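Side-chain contacts in adenosine kinase (Sinorhizobium meliloti, PDB 3UBO), which probably transfers a phosphate group from ATP to adenosine, as a pfkB-family kinase that holds adenosine and ADP in neighbouring pockets: residues Ile311-Ile314 and Pro318-Ser321; Asn304-Ile309 and Val320-Ala325; Val8-Asn13 and Gly64-Gly69; Ser117-Thr122 and Asp274-Gly279. All coordinates share one frame; numbering follows the deposited sequence.

Contact 1. Residues Ile311-Ile314 and Pro318-Ser321; sequences IGQI and PLVS. With ADP (adenosine-5'-diphosphate), chain D.
Gln313 reaches across the loop to Pro318 and Leu319, and it accounts for all of the surface that residues 311-314 bury against residues 318-321. The chain is nearly stretched out: chi1 at -144° stops short of fully anti and chi2 at -171° continues the line, carrying the amide towards Pro318 and Leu319. There Gln313 NE2 lies 4.3 Å from Pro318 CA and also 4.3 Å from Leu319 CG, so the amide nitrogen lies loosely alongside carbon of both residues. Leu319 points its CB towards the glutamine, whereas Pro318 directs its CB away and offers its backbone CA. The loop joins helix 296-311 to helix 322-336, and its anchors are elsewhere: Pro318 O is hydrogen-bonded to Gln99 NE2, and Ile311 shares a backbone bond with Asp274. Ile311 faces the nucleotide instead, its CD1 3.3 Å from N9 of ADP. Near the second subunit, Ile314 packs on Leu319 of that chain. With 81 Å² buried in all and the amide meeting carbon here, with no polar partner in residues 318-321, the contact is light, and the loop's shape probably depends more on the bonds to Gln99 and Asp274.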
loop_
_atom_site.group_PDB
_atom_site.type_symbol
_atom_site.label_atom_id
_atom_site.label_comp_id
_atom_site.label_asym_id
_atom_site.label_seq_id
_atom_site.Cartn_x
_atom_site.Cartn_y
_atom_site.Cartn_z
ATOM N N ILE A 311 -7.988 11.931 -2.858
ATOM C CA ILE A 311 -9.277 11.266 -2.897
ATOM C C ILE A 311 -9.394 10.355 -4.153
ATOM O O ILE A 311 -10.205 9.444 -4.195
ATOM C CB ILE A 311 -10.432 12.310 -2.996
ATOM C CG1 ILE A 311 -10.573 13.189 -1.743
ATOM C CG2 ILE A 311 -11.791 11.626 -3.307
ATOM C CD1 ILE A 311 -11.970 13.954 -1.737
ATOM N N GLY A 312 -8.592 10.610 -5.174
ATOM C CA GLY A 312 -8.501 9.644 -6.252
ATOM C C GLY A 312 -7.541 8.493 -5.914
ATOM O O GLY A 312 -6.789 8.056 -6.777
ATOM N N GLN A 313 -7.530 7.980 -4.680
ATOM C CA GLN A 313 -6.447 7.049 -4.334
ATOM C C GLN A 313 -6.807 6.222 -3.123
ATOM O O GLN A 313 -7.319 6.748 -2.130
ATOM C CB GLN A 313 -5.219 7.864 -3.929
ATOM C CG GLN A 313 -3.897 7.324 -4.320
ATOM C CD GLN A 313 -2.811 8.150 -3.652
ATOM O OE1 GLN A 313 -2.942 8.458 -2.469
ATOM N NE2 GLN A 313 -1.725 8.483 -4.385
ATOM N N ILE A 314 -6.521 4.929 -3.175
ATOM C CA ILE A 314 -6.607 4.121 -1.954
ATOM C C ILE A 314 -5.376 4.608 -1.331
ATOM O O ILE A 314 -4.335 4.528 -1.969
ATOM C CB ILE A 314 -6.505 2.587 -2.235
ATOM C CG1 ILE A 314 -7.908 2.013 -2.431
ATOM C CG2 ILE A 314 -5.809 1.868 -1.113
ATOM C CD1 ILE A 314 -8.823 2.363 -1.317
ATOM N N PRO A 318 0.144 11.383 -1.050
ATOM C CA PRO A 318 0.729 11.444 -2.416
ATOM C C PRO A 318 2.026 10.694 -2.410
ATOM O O PRO A 318 2.784 10.954 -1.543
ATOM C CB PRO A 318 1.071 12.930 -2.580
ATOM C CG PRO A 318 1.081 13.462 -1.074
ATOM C CD PRO A 318 -0.052 12.719 -0.457
ATOM N N LEU A 319 2.300 9.793 -3.313
ATOM C CA LEU A 319 3.535 9.010 -3.234
ATOM C C LEU A 319 4.632 9.575 -4.145
ATOM O O LEU A 319 5.717 8.956 -4.350
ATOM C CB LEU A 319 3.243 7.553 -3.613
ATOM C CG LEU A 319 2.044 6.961 -2.851
ATOM C CD1 LEU A 319 1.634 5.563 -3.447
ATOM C CD2 LEU A 319 2.286 6.911 -1.293
ATOM N N VAL A 320 4.322 10.742 -4.712
ATOM C CA VAL A 320 5.261 11.503 -5.534
ATOM C C VAL A 320 4.941 12.982 -5.282
ATOM O O VAL A 320 3.757 13.337 -4.975
ATOM C CB VAL A 320 5.153 11.157 -7.046
ATOM C CG1 VAL A 320 5.552 9.673 -7.316
ATOM C CG2 VAL A 320 3.760 11.496 -7.545
ATOM N N SER A 321 5.995 13.815 -5.364
ATOM C CA SER A 321 5.881 15.271 -5.260
ATOM C C SER A 321 4.606 15.877 -5.980
ATOM O O SER A 321 4.523 15.865 -7.233
ATOM C CB SER A 321 7.148 15.873 -5.872
ATOM O OG SER A 321 6.930 17.232 -6.221
HETATM P PB ADP D . -13.171 15.586 5.750
HETATM O O1B ADP D . -14.155 14.668 6.721
HETATM O O2B ADP D . -12.111 16.632 6.523
HETATM O O3B ADP D . -12.379 14.724 4.834
HETATM P PA ADP D . -14.690 17.267 3.643
HETATM O O1A ADP D . -16.175 16.665 3.260
HETATM O O2A ADP D . -14.803 18.694 3.948
HETATM O O3A ADP D . -14.482 16.346 5.042
HETATM O "O5'" ADP D . -13.509 17.116 2.457
HETATM C "C5'" ADP D . -12.218 17.673 2.672
HETATM C "C4'" ADP D . -11.610 18.294 1.371
HETATM O "O4'" ADP D . -11.212 17.360 0.259
HETATM C "C3'" ADP D . -12.518 19.358 0.553
HETATM O "O3'" ADP D . -12.762 20.644 1.093
HETATM C "C2'" ADP D . -12.134 19.183 -0.910
HETATM O "O2'" ADP D . -11.112 19.994 -1.509
HETATM C "C1'" ADP D . -11.953 17.691 -0.928
HETATM N N9 ADP D . -13.222 16.922 -1.115
HETATM C C8 ADP D . -13.975 16.257 -0.172
HETATM N N7 ADP D . -15.131 15.643 -0.813
HETATM C C5 ADP D . -15.079 15.976 -2.197
HETATM C C6 ADP D . -15.950 15.624 -3.336
HETATM N N6 ADP D . -17.118 14.748 -3.127
HETATM N N1 ADP D . -15.629 16.064 -4.583
HETATM C C2 ADP D . -14.478 16.839 -4.805
HETATM N N3 ADP D . -13.623 17.207 -3.702
HETATM C C4 ADP D . -13.926 16.753 -2.421
#

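Contact 2. Residues Asn304-Ile309 and Val320-Ala325. With ADP (adenosine-5'-diphosphate), chain D.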
loop_
_atom_site.group_PDB
_atom_site.type_symbol
_atom_site.label_atom_id
_atom_site.label_comp_id
_atom_site.label_asym_id
_atom_site.label_seq_id
_atom_site.Cartn_x
_atom_site.Cartn_y
_atom_site.Cartn_z
ATOM N N ASN A 304 -8.124 22.745 -1.860
ATOM C CA ASN A 304 -8.947 21.822 -2.603
ATOM C C ASN A 304 -8.121 21.034 -3.612
ATOM O O ASN A 304 -8.208 19.833 -3.674
ATOM C CB ASN A 304 -10.094 22.551 -3.214
ATOM C CG ASN A 304 -10.908 23.262 -2.190
ATOM O OD1 ASN A 304 -10.843 24.477 -2.098
ATOM N ND2 ASN A 304 -11.661 22.527 -1.391
ATOM N N LEU A 305 -7.255 21.715 -4.353
ATOM C CA LEU A 305 -6.361 21.029 -5.283
ATOM C C LEU A 305 -5.683 19.795 -4.665
ATOM O O LEU A 305 -5.612 18.738 -5.291
ATOM C CB LEU A 305 -5.301 21.995 -5.817
ATOM C CG LEU A 305 -4.137 21.368 -6.585
ATOM C CD1 LEU A 305 -4.607 20.831 -7.929
ATOM C CD2 LEU A 305 -3.010 22.372 -6.770
ATOM N N ALA A 306 -5.186 19.942 -3.438
ATOM C CA ALA A 306 -4.444 18.867 -2.732
ATOM C C ALA A 306 -5.373 17.783 -2.197
ATOM O O ALA A 306 -5.080 16.616 -2.371
ATOM C CB ALA A 306 -3.598 19.425 -1.619
ATOM N N ALA A 307 -6.467 18.191 -1.549
ATOM C CA ALA A 307 -7.503 17.293 -1.121
ATOM C C ALA A 307 -7.905 16.330 -2.279
ATOM O O ALA A 307 -7.836 15.073 -2.170
ATOM C CB ALA A 307 -8.676 18.108 -0.641
ATOM N N GLY A 308 -8.295 16.937 -3.395
ATOM C CA GLY A 308 -8.931 16.226 -4.474
ATOM C C GLY A 308 -8.000 15.212 -5.082
ATOM O O GLY A 308 -8.432 14.135 -5.351
ATOM N N ILE A 309 -6.724 15.530 -5.285
ATOM C CA ILE A 309 -5.773 14.543 -5.776
ATOM C C ILE A 309 -5.698 13.282 -4.901
ATOM O O ILE A 309 -5.511 12.173 -5.419
ATOM C CB ILE A 309 -4.353 15.120 -5.911
ATOM C CG1 ILE A 309 -4.325 16.137 -7.069
ATOM C CG2 ILE A 309 -3.280 13.971 -6.037
ATOM C CD1 ILE A 309 -2.954 16.805 -7.341
ATOM N N VAL A 320 4.322 10.742 -4.712
ATOM C CA VAL A 320 5.261 11.503 -5.534
ATOM C C VAL A 320 4.941 12.982 -5.282
ATOM O O VAL A 320 3.757 13.337 -4.975
ATOM C CB VAL A 320 5.153 11.157 -7.046
ATOM C CG1 VAL A 320 5.552 9.673 -7.316
ATOM C CG2 VAL A 320 3.760 11.496 -7.545
ATOM N N SER A 321 5.995 13.815 -5.364
ATOM C CA SER A 321 5.881 15.271 -5.260
ATOM C C SER A 321 4.606 15.877 -5.980
ATOM O O SER A 321 4.523 15.865 -7.233
ATOM C CB SER A 321 7.148 15.873 -5.872
ATOM O OG SER A 321 6.930 17.232 -6.221
ATOM N N LEU A 322 3.622 16.380 -5.229
ATOM C CA LEU A 322 2.543 17.145 -5.874
ATOM C C LEU A 322 3.057 18.409 -6.593
ATOM O O LEU A 322 2.459 18.892 -7.553
ATOM C CB LEU A 322 1.530 17.629 -4.858
ATOM C CG LEU A 322 0.732 16.545 -4.174
ATOM C CD1 LEU A 322 -0.693 17.077 -3.726
ATOM C CD2 LEU A 322 0.647 15.404 -5.193
ATOM N N ALA A 323 4.134 19.002 -6.082
ATOM C CA ALA A 323 4.710 20.128 -6.813
ATOM C C ALA A 323 4.903 19.710 -8.305
ATOM O O ALA A 323 4.218 20.257 -9.202
ATOM C CB ALA A 323 6.038 20.599 -6.145
ATOM N N THR A 324 5.788 18.729 -8.528
ATOM C CA THR A 324 6.142 18.209 -9.835
ATOM C C THR A 324 4.988 17.573 -10.677
ATOM O O THR A 324 4.942 17.733 -11.890
ATOM C CB THR A 324 7.288 17.185 -9.689
ATOM O OG1 THR A 324 8.520 17.894 -9.576
ATOM C CG2 THR A 324 7.379 16.202 -10.915
ATOM N N ALA A 325 4.097 16.833 -10.022
ATOM C CA ALA A 325 2.995 16.183 -10.682
ATOM C C ALA A 325 1.968 17.213 -11.089
ATOM O O ALA A 325 1.518 17.196 -12.262
ATOM C CB ALA A 325 2.343 15.090 -9.802
HETATM P PB ADP D . -13.171 15.586 5.750
HETATM O O1B ADP D . -14.155 14.668 6.721
HETATM O O2B ADP D . -12.111 16.632 6.523
HETATM O O3B ADP D . -12.379 14.724 4.834
HETATM P PA ADP D . -14.690 17.267 3.643
HETATM O O1A ADP D . -16.175 16.665 3.260
HETATM O O2A ADP D . -14.803 18.694 3.948
HETATM O O3A ADP D . -14.482 16.346 5.042
HETATM O "O5'" ADP D . -13.509 17.116 2.457
HETATM C "C5'" ADP D . -12.218 17.673 2.672
HETATM C "C4'" ADP D . -11.610 18.294 1.371
HETATM O "O4'" ADP D . -11.212 17.360 0.259
HETATM C "C3'" ADP D . -12.518 19.358 0.553
HETATM O "O3'" ADP D . -12.762 20.644 1.093
HETATM C "C2'" ADP D . -12.134 19.183 -0.910
HETATM O "O2'" ADP D . -11.112 19.994 -1.509
HETATM C "C1'" ADP D . -11.953 17.691 -0.928
HETATM N N9 ADP D . -13.222 16.922 -1.115
HETATM C C8 ADP D . -13.975 16.257 -0.172
HETATM N N7 ADP D . -15.131 15.643 -0.813
HETATM C C5 ADP D . -15.079 15.976 -2.197
HETATM C C6 ADP D . -15.950 15.624 -3.336
HETATM N N6 ADP D . -17.118 14.748 -3.127
HETATM N N1 ADP D . -15.629 16.064 -4.583
HETATM C C2 ADP D . -14.478 16.839 -4.805
HETATM N N3 ADP D . -13.623 17.207 -3.702
HETATM C C4 ADP D . -13.926 16.753 -2.421
#
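Two consecutive helices of the pfkB kinase fold, 296-311 and 322-336, meet here where the first nears its end and the second begins, with Leu322 laid against Ala306 and Ile309. Leu322 loses more surface to the contact than either partner and comes from the first turn of its helix. Its two methyl groups divide the work. CD1 lies over Ala306, 4.3 Å from Ala306 CB and equally far from Ala306 CA, while CD2 reaches 4.3 Å from Ile309 CG2. Ala306 and Ile309 are three residues apart, so they stand on one face of their helix a turn from each other, and the fork of the leucine spans them both. The isoleucine presents its CG2 branch because chi1 of -69° places CG1 beside the backbone N and CG2 anti to it. The interaction is purely apolar and modest, 130 Å² in total; Ile309 is exposed, while Ala306 and Leu322 are buried. Another face of the same turns carries Asn304 and Ala307 of the ADP pocket, so one short helical segment serves the nucleotide on one side and helix 322-336 on another. The start of that second helix is fixed by Ser321 at the N-cap, just before Leu322. Ala325 N bonds to Ser321 O at 3.0 Å, and Ser321 OG accepts a nearly straight capping bond from Thr324 N, 3.0 Å long with an N-H...O angle of 170°.

Contact 3. Residues Val8-Asn13 and Gly64-Gly69. With ADN (adenosine), chain C.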
loop_
_atom_site.group_PDB
_atom_site.type_symbol
_atom_site.label_atom_id
_atom_site.label_comp_id
_atom_site.label_asym_id
_atom_site.label_seq_id
_atom_site.Cartn_x
_atom_site.Cartn_y
_atom_site.Cartn_z
ATOM N N VAL A 8 6.175 24.358 8.004
ATOM C CA VAL A 8 5.264 23.663 8.929
ATOM C C VAL A 8 5.792 22.494 9.739
ATOM O O VAL A 8 6.457 21.534 9.212
ATOM C CB VAL A 8 3.986 23.137 8.278
ATOM C CG1 VAL A 8 2.926 22.989 9.373
ATOM C CG2 VAL A 8 3.523 24.070 7.114
ATOM N N LEU A 9 5.442 22.589 11.021
ATOM C CA LEU A 9 5.623 21.497 11.962
ATOM C C LEU A 9 4.264 20.861 12.375
ATOM O O LEU A 9 3.294 21.550 12.806
ATOM C CB LEU A 9 6.404 21.971 13.168
ATOM C CG LEU A 9 6.539 21.087 14.422
ATOM C CD1 LEU A 9 7.464 19.884 14.167
ATOM C CD2 LEU A 9 7.056 21.904 15.604
ATOM N N THR A 10 4.193 19.542 12.221
ATOM C CA THR A 10 2.992 18.861 12.712
ATOM C C THR A 10 3.274 17.878 13.848
ATOM O O THR A 10 4.340 17.225 13.892
ATOM C CB THR A 10 2.095 18.228 11.588
ATOM O OG1 THR A 10 2.642 16.955 11.189
ATOM C CG2 THR A 10 2.010 19.170 10.384
ATOM N N ILE A 11 2.306 17.850 14.766
ATOM C CA ILE A 11 2.298 16.962 15.912
ATOM C C ILE A 11 0.962 16.228 15.958
ATOM O O ILE A 11 -0.125 16.851 15.904
ATOM C CB ILE A 11 2.562 17.706 17.265
ATOM C CG1 ILE A 11 3.902 18.435 17.236
ATOM C CG2 ILE A 11 2.563 16.720 18.474
ATOM C CD1 ILE A 11 4.424 18.763 18.635
ATOM N N GLY A 12 1.062 14.900 16.010
ATOM C CA GLY A 12 -0.099 14.032 15.873
ATOM C C GLY A 12 0.229 12.560 16.133
ATOM O O GLY A 12 1.400 12.163 16.165
ATOM N N ASN A 13 -0.811 11.761 16.338
ATOM C CA ASN A 13 -0.701 10.323 16.529
ATOM C C ASN A 13 -0.051 9.633 15.351
ATOM O O ASN A 13 -0.600 9.637 14.234
ATOM C CB ASN A 13 -2.108 9.827 16.658
ATOM C CG ASN A 13 -2.674 10.174 17.935
ATOM O OD1 ASN A 13 -1.961 10.055 18.945
ATOM N ND2 ASN A 13 -3.914 10.628 17.963
ATOM N N GLY A 64 0.359 13.537 10.397
ATOM C CA GLY A 64 1.539 13.079 9.685
ATOM C C GLY A 64 1.353 13.227 8.190
ATOM O O GLY A 64 2.341 13.326 7.438
ATOM N N ASN A 65 0.075 13.243 7.770
ATOM C CA ASN A 65 -0.288 13.281 6.390
ATOM C C ASN A 65 -0.096 14.729 5.951
ATOM O O ASN A 65 0.526 15.019 4.916
ATOM C CB ASN A 65 -1.754 12.815 6.204
ATOM C CG ASN A 65 -1.938 11.289 6.327
ATOM O OD1 ASN A 65 -0.976 10.483 6.148
ATOM N ND2 ASN A 65 -3.197 10.891 6.610
ATOM N N THR A 66 -0.615 15.635 6.776
ATOM C CA THR A 66 -0.591 17.043 6.471
ATOM C C THR A 66 0.882 17.464 6.305
ATOM O O THR A 66 1.180 18.309 5.511
ATOM C CB THR A 66 -1.262 17.833 7.572
ATOM O OG1 THR A 66 -2.670 17.526 7.641
ATOM C CG2 THR A 66 -1.081 19.240 7.304
ATOM N N ALA A 67 1.825 16.842 7.007
ATOM C CA ALA A 67 3.272 17.160 6.805
ATOM C C ALA A 67 3.952 16.535 5.585
ATOM O O ALA A 67 4.809 17.187 4.955
ATOM C CB ALA A 67 4.135 16.864 8.094
ATOM N N ALA A 68 3.628 15.258 5.278
ATOM C CA ALA A 68 3.966 14.685 3.952
ATOM C C ALA A 68 3.328 15.576 2.862
ATOM O O ALA A 68 3.954 15.782 1.850
ATOM C CB ALA A 68 3.544 13.203 3.771
ATOM N N GLY A 69 2.156 16.157 3.134
ATOM C CA GLY A 69 1.506 17.106 2.217
ATOM C C GLY A 69 2.305 18.352 1.818
ATOM O O GLY A 69 2.618 18.560 0.625
HETATM O "O5'" ADN C . -8.133 11.655 8.246
HETATM C "C5'" ADN C . -7.172 10.798 7.523
HETATM C "C4'" ADN C . -6.204 9.989 8.454
HETATM O "O4'" ADN C . -6.686 9.854 9.795
HETATM C "C3'" ADN C . -5.540 8.546 8.155
HETATM O "O3'" ADN C . -4.486 8.315 7.252
HETATM C "C2'" ADN C . -5.248 8.005 9.595
HETATM O "O2'" ADN C . -3.910 7.515 9.828
HETATM C "C1'" ADN C . -5.674 9.151 10.424
HETATM N N9 ADN C . -6.201 8.703 11.749
HETATM C C8 ADN C . -7.233 7.786 12.099
HETATM N N7 ADN C . -7.448 7.819 13.503
HETATM C C5 ADN C . -6.548 8.772 14.013
HETATM C C6 ADN C . -6.278 9.223 15.334
HETATM N N6 ADN C . -7.011 8.732 16.470
HETATM N N1 ADN C . -5.264 10.234 15.508
HETATM C C2 ADN C . -4.555 10.755 14.377
HETATM N N3 ADN C . -4.793 10.334 13.046
HETATM C C4 ADN C . -5.780 9.329 12.905
#
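Thr10 sets its side chain against Ala67, joining the central parallel sheet to the helix laid on it. Strand 8-11 and helix 64-69 run nearly antiparallel, at 161°, with their axes 7.7 Å apart. The close part is a threonine straddling a methyl: Ala67 CB lies 3.4 Å from Thr10 OG1 and 3.9 Å from Thr10 CG2. The hydroxyl sits between the backbone N and the carbonyl carbon (chi1 81°), and from there it also hydrogen-bonds Ala63 O, so its polar need is met beside the alanine. Around this point the fit slackens: Thr10 CG2 is 4.4 Å from Thr66 CG2, and Thr66 OG1 bonds to Asp280 O instead. No solvent side exists, as all the touching residues are buried; the pairing gives way to bound adenosine. There the segments bond to different ends of the ligand. Asn13 ND2 donates to N1 of adenosine at 2.8 Å and also to Tyr160 O, while Asn65 ND2 donates to O3' of adenosine at 3.0 Å and also meets Asp280 OD2. Apolar and satisfied groups thus hold strand to helix, while two amides bond to base and sugar, their orientation probably fixed in part by their second partners.

Contact 4. Residues Ser117-Thr122 and Asp274-Gly279. With ADP (adenosine-5'-diphosphate), chain D.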
loop_
_atom_site.group_PDB
_atom_site.type_symbol
_atom_site.label_atom_id
_atom_site.label_comp_id
_atom_site.label_asym_id
_atom_site.label_seq_id
_atom_site.Cartn_x
_atom_site.Cartn_y
_atom_site.Cartn_z
ATOM N N SER A 117 -4.466 1.703 12.351
ATOM C CA SER A 117 -5.872 1.977 12.175
ATOM C C SER A 117 -6.468 1.120 11.068
ATOM O O SER A 117 -5.898 1.002 9.955
ATOM C CB SER A 117 -6.085 3.463 11.941
ATOM O OG SER A 117 -7.442 3.785 11.792
HETATM N N MSE A 118 -7.586 0.478 11.424
HETATM C CA MSE A 118 -8.302 -0.444 10.532
HETATM C C MSE A 118 -9.237 0.411 9.782
HETATM O O MSE A 118 -10.256 0.810 10.337
HETATM C CB MSE A 118 -9.202 -1.428 11.308
HETATM C CG MSE A 118 -8.591 -2.559 12.148
HETATM SE SE MSE A 118 -6.776 -3.235 11.736
HETATM C CE MSE A 118 -7.015 -3.048 9.820
ATOM N N ILE A 119 -8.909 0.698 8.524
ATOM C CA ILE A 119 -9.735 1.607 7.740
ATOM C C ILE A 119 -10.561 0.905 6.664
ATOM O O ILE A 119 -10.013 0.384 5.696
ATOM C CB ILE A 119 -8.893 2.763 7.118
ATOM C CG1 ILE A 119 -8.168 3.573 8.219
ATOM C CG2 ILE A 119 -9.760 3.642 6.207
ATOM C CD1 ILE A 119 -7.308 4.764 7.745
ATOM N N PHE A 120 -11.875 0.944 6.852
ATOM C CA PHE A 120 -12.835 0.376 5.937
ATOM C C PHE A 120 -13.488 1.396 5.003
ATOM O O PHE A 120 -14.278 2.226 5.449
ATOM C CB PHE A 120 -13.926 -0.385 6.707
ATOM C CG PHE A 120 -13.385 -1.538 7.542
ATOM C CD1 PHE A 120 -12.971 -2.732 6.923
ATOM C CD2 PHE A 120 -13.304 -1.428 8.938
ATOM C CE1 PHE A 120 -12.459 -3.799 7.695
ATOM C CE2 PHE A 120 -12.802 -2.453 9.731
ATOM C CZ PHE A 120 -12.335 -3.650 9.126
ATOM N N VAL A 121 -13.201 1.295 3.702
ATOM C CA VAL A 121 -13.739 2.199 2.713
ATOM C C VAL A 121 -15.029 1.652 2.074
ATOM O O VAL A 121 -15.044 0.563 1.543
ATOM C CB VAL A 121 -12.682 2.506 1.629
ATOM C CG1 VAL A 121 -13.109 3.707 0.783
ATOM C CG2 VAL A 121 -11.344 2.801 2.246
ATOM N N THR A 122 -16.116 2.403 2.106
ATOM C CA THR A 122 -17.308 1.953 1.412
ATOM C C THR A 122 -17.394 2.378 -0.041
ATOM O O THR A 122 -16.482 3.013 -0.566
ATOM C CB THR A 122 -18.581 2.276 2.199
ATOM O OG1 THR A 122 -18.498 3.591 2.775
ATOM C CG2 THR A 122 -18.727 1.235 3.300
ATOM N N ASP A 274 -11.312 7.092 -2.421
ATOM C CA ASP A 274 -11.112 6.969 -0.984
ATOM C C ASP A 274 -10.947 8.373 -0.428
ATOM O O ASP A 274 -9.957 9.032 -0.663
ATOM C CB ASP A 274 -9.895 6.070 -0.696
ATOM C CG ASP A 274 -9.569 5.955 0.796
ATOM O OD1 ASP A 274 -10.456 6.176 1.663
ATOM O OD2 ASP A 274 -8.361 5.671 1.117
ATOM N N THR A 275 -11.951 8.808 0.304
ATOM C CA THR A 275 -11.915 10.043 1.072
ATOM C C THR A 275 -10.810 10.164 2.165
ATOM O O THR A 275 -10.369 11.253 2.520
ATOM C CB THR A 275 -13.297 10.257 1.661
ATOM O OG1 THR A 275 -13.966 11.087 0.767
ATOM C CG2 THR A 275 -13.290 10.938 2.956
ATOM N N THR A 276 -10.370 9.056 2.713
ATOM C CA THR A 276 -9.273 9.070 3.650
ATOM C C THR A 276 -8.168 10.044 3.239
ATOM O O THR A 276 -7.666 9.994 2.098
ATOM C CB THR A 276 -8.709 7.633 3.785
ATOM O OG1 THR A 276 -9.704 6.852 4.431
ATOM C CG2 THR A 276 -7.415 7.591 4.559
ATOM N N GLY A 277 -7.837 10.956 4.136
ATOM C CA GLY A 277 -6.734 11.865 3.944
ATOM C C GLY A 277 -7.028 13.225 3.374
ATOM O O GLY A 277 -6.126 14.002 3.185
ATOM N N ALA A 278 -8.286 13.508 3.095
ATOM C CA ALA A 278 -8.665 14.731 2.429
ATOM C C ALA A 278 -8.413 15.948 3.293
ATOM O O ALA A 278 -7.529 16.715 3.028
ATOM C CB ALA A 278 -10.087 14.664 2.039
ATOM N N GLY A 279 -9.195 16.117 4.338
ATOM C CA GLY A 279 -9.003 17.235 5.224
ATOM C C GLY A 279 -7.554 17.434 5.569
ATOM O O GLY A 279 -7.128 18.525 5.823
HETATM P PB ADP D . -13.171 15.586 5.750
HETATM O O1B ADP D . -14.155 14.668 6.721
HETATM O O2B ADP D . -12.111 16.632 6.523
HETATM O O3B ADP D . -12.379 14.724 4.834
HETATM P PA ADP D . -14.690 17.267 3.643
HETATM O O1A ADP D . -16.175 16.665 3.260
HETATM O O2A ADP D . -14.803 18.694 3.948
HETATM O O3A ADP D . -14.482 16.346 5.042
HETATM O "O5'" ADP D . -13.509 17.116 2.457
HETATM C "C5'" ADP D . -12.218 17.673 2.672
HETATM C "C4'" ADP D . -11.610 18.294 1.371
HETATM O "O4'" ADP D . -11.212 17.360 0.259
HETATM C "C3'" ADP D . -12.518 19.358 0.553
HETATM O "O3'" ADP D . -12.762 20.644 1.093
HETATM C "C2'" ADP D . -12.134 19.183 -0.910
HETATM O "O2'" ADP D . -11.112 19.994 -1.509
HETATM C "C1'" ADP D . -11.953 17.691 -0.928
HETATM N N9 ADP D . -13.222 16.922 -1.115
HETATM C C8 ADP D . -13.975 16.257 -0.172
HETATM N N7 ADP D . -15.131 15.643 -0.813
HETATM C C5 ADP D . -15.079 15.976 -2.197
HETATM C C6 ADP D . -15.950 15.624 -3.336
HETATM N N6 ADP D . -17.118 14.748 -3.127
HETATM N N1 ADP D . -15.629 16.064 -4.583
HETATM C C2 ADP D . -14.478 16.839 -4.805
HETATM N N3 ADP D . -13.623 17.207 -3.702
HETATM C C4 ADP D . -13.926 16.753 -2.421
#
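An anti CG on Asp274 (chi1 177°) and a Thr276 OG1 turned beside its backbone N (chi1 -68°) bring carboxylate and hydroxyl together under Val121 and Ile119. Thr276 OG1 donates to Asp274 OD1 over 2.9 Å, arriving on the syn side only 16° out of the carboxylate plane. The same oxygen accepts Thr276 N at 3.1 Å from well above that plane, closing an Asx turn. Two donors from one residue thus hold OD1, while OD2 is bonded to Gly315 N. The strand supplies an apolar cover. Val121 crosses the aspartate at about a right angle, with CG2 3.5 Å from Asp274 OD1, and Ile119 meets Thr276 tip to tip, its CG2 3.7 Å from Thr276 OG1. A type II turn follows from Thr275 to Ala278, with Gly277 at the N-cap of helix 278-290. Adenosine touches Ser117, Thr276 and Gly277, and Ala278 CB lies 3.4 Å from O4' of ADP. Followed by Asp280, residues 274-279 spell the DTTGAGD signature of pfkB kinases; strand 116-121 of the five-stranded mixed sheet packs against it. In relatives its glycine-rich helix start forms the anion hole, a role consistent with Gly279 CA lying 3.4 Å from O2B of ADP.

How the contacts relate
Contacts 1 and 2, with centres 8 Å apart, share Val320 and Ser321 and together describe how the chain leaves helix 296-311, loops round and enters helix 322-336. Contact 4 joins this region directly: Ile311 O lies 3.1 Å from Asp274 N, a probable hydrogen bond, and Ile311 CG1 is 4.1 Å from Ala278 CB. Ala307 CB of contact 2 approaches Ala278 O at 4.1 Å. These three contacts all border ADP. Contact 3 stands apart, its centre 16 or 17 Å from the others and its nearest atoms about 5 Å from contacts 1 and 4, and it holds Asn13 and Asn65 of the adenosine pocket. Contact 4 touches both ligands, consistent with a place between the two pockets.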